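PDB 4Z0P: NAD-dependent dehydrogenase from Rhizobium meliloti, which reduces glyoxylate and hydroxypyruvate with NADPH as the hydride donor, as a member of the D-2-hydroxyacid dehydrogenase family. Local coordinates for residues I301-F304 with L310-V313. Residues are numbered along the deposited sequence; the frame is centred on the assembly and turned at random.
Sequences IARF and LEHV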
loop_
_atom_site.group_PDB
_atom_site.type_symbol
_atom_site.label_atom_id
_atom_site.label_comp_id
_atom_site.label_asym_id
_atom_site.label_seq_id
_atom_site.Cartn_x
_atom_site.Cartn_y
_atom_site.Cartn_z
ATOM N N ILE A 301 26.373 -23.286 2.368
ATOM C CA ILE A 301 27.568 -23.976 2.879
ATOM C C ILE A 301 27.339 -25.500 2.835
ATOM O O ILE A 301 28.213 -26.243 2.385
ATOM C CB ILE A 301 27.949 -23.527 4.307
ATOM C CG1 ILE A 301 28.532 -22.114 4.276
ATOM C CG2 ILE A 301 28.981 -24.477 4.918
ATOM C CD1 ILE A 301 28.695 -21.438 5.627
ATOM N N ALA A 302 26.174 -25.965 3.284
ATOM C CA ALA A 302 25.911 -27.406 3.323
ATOM C C ALA A 302 25.901 -27.996 1.916
ATOM O O ALA A 302 26.445 -29.086 1.677
ATOM C CB ALA A 302 24.603 -27.706 4.047
ATOM N N ARG A 303 25.298 -27.282 0.977
ATOM C CA ARG A 303 25.333 -27.703 -0.424
ATOM C C ARG A 303 26.778 -27.790 -0.936
ATOM O O ARG A 303 27.171 -28.786 -1.533
ATOM C CB ARG A 303 24.521 -26.753 -1.308
ATOM C CG ARG A 303 23.010 -26.838 -1.122
ATOM C CD ARG A 303 22.300 -25.823 -2.014
ATOM N NE ARG A 303 22.501 -26.121 -3.431
ATOM C CZ ARG A 303 21.801 -27.007 -4.140
ATOM N NH1 ARG A 303 20.810 -27.711 -3.590
ATOM N NH2 ARG A 303 22.097 -27.199 -5.420
ATOM N N PHE A 304 27.550 -26.739 -0.691
ATOM C CA PHE A 304 28.938 -26.644 -1.144
ATOM C C PHE A 304 29.759 -27.819 -0.653
ATOM O O PHE A 304 30.442 -28.494 -1.440
ATOM C CB PHE A 304 29.553 -25.334 -0.638
ATOM C CG PHE A 304 30.929 -25.054 -1.172
ATOM C CD1 PHE A 304 31.124 -24.784 -2.525
ATOM C CD2 PHE A 304 32.035 -25.047 -0.325
ATOM C CE1 PHE A 304 32.397 -24.520 -3.025
ATOM C CE2 PHE A 304 33.318 -24.782 -0.820
ATOM C CZ PHE A 304 33.495 -24.517 -2.171
ATOM N N LEU A 310 26.331 -24.395 -5.813
ATOM C CA LEU A 310 25.808 -23.221 -5.128
ATOM C C LEU A 310 24.678 -22.606 -5.936
ATOM O O LEU A 310 24.681 -22.656 -7.165
ATOM C CB LEU A 310 26.917 -22.182 -4.917
ATOM C CG LEU A 310 28.005 -22.570 -3.917
ATOM C CD1 LEU A 310 29.242 -21.710 -4.131
ATOM C CD2 LEU A 310 27.492 -22.407 -2.494
ATOM N N GLU A 311 23.726 -22.011 -5.234
ATOM C CA GLU A 311 22.603 -21.293 -5.851
ATOM C C GLU A 311 22.829 -19.794 -5.723
ATOM O O GLU A 311 23.510 -19.346 -4.806
ATOM C CB GLU A 311 21.297 -21.699 -5.172
ATOM C CG GLU A 311 20.969 -23.173 -5.394
ATOM C CD GLU A 311 19.949 -23.742 -4.424
ATOM O OE1 GLU A 311 19.873 -23.305 -3.259
ATOM O OE2 GLU A 311 19.229 -24.664 -4.831
ATOM N N HIS A 312 22.267 -19.026 -6.664
ATOM C CA HIS A 312 22.315 -17.563 -6.630
ATOM C C HIS A 312 23.731 -17.022 -6.769
ATOM O O HIS A 312 24.080 -16.022 -6.157
ATOM C CB HIS A 312 21.650 -16.995 -5.362
ATOM C CG HIS A 312 20.382 -17.692 -4.989
ATOM N ND1 HIS A 312 19.301 -17.749 -5.831
ATOM C CD2 HIS A 312 20.043 -18.402 -3.890
ATOM C CE1 HIS A 312 18.337 -18.450 -5.263
ATOM N NE2 HIS A 312 18.761 -18.852 -4.079
ATOM N N VAL A 313 24.515 -17.666 -7.627
ATOM C CA VAL A 313 25.884 -17.236 -7.874
ATOM C C VAL A 313 25.882 -16.134 -8.932
ATOM O O VAL A 313 25.319 -16.296 -10.002
ATOM C CB VAL A 313 26.742 -18.417 -8.348
ATOM C CG1 VAL A 313 28.172 -17.982 -8.672
ATOM C CG2 VAL A 313 26.750 -19.508 -7.285
#
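Arg303 and Glu311 lay their flat ends one over the other, and this stack is the tighter part of the contact. The guanidinium and carboxylate planes are 4° apart. Glu311 OE2 sits over the middle of the guanidinium, 3.5 Å from Arg303 CZ. The salt bridge is long, 3.7 Å from Arg303 NH1 to Glu311 OE2. The oxygen approaches from above the plane, where no N-H can aim at it, so the attraction is between charges. The arginine chain runs out straight to CD and then bends at chi3 (65°), which carries the guanidinium over to Glu311. Both groups have stronger partners elsewhere. Arg303 NH2 bonds to Pro309 O, and Glu311 OE1 accepts a bond from Gln300 NE2. Each end of the stack is thus also held by a neutral partner from the same chain.

The apolar side is looser. Leu310 CD2 lies 4.0 Å from Phe304 CB, and Leu310 CD1 is 3.9 Å from Phe304 CD1, meeting the ring obliquely. Leu310 starts out pointing away from the helix, but its branched end comes back toward Phe304.

The contact joins the last turn of helix 290-305 to the loop that follows it, where the chain doubles back. Backbone bonds tie His312 of this loop to Arg93, an NADPH-binding residue. Phe304 and Leu310 both touch Val69, and Phe304 also reaches Tyr50. The helix end and the returning loop thus pack against strands 50-54 and 69-72 of the five-stranded parallel sheet.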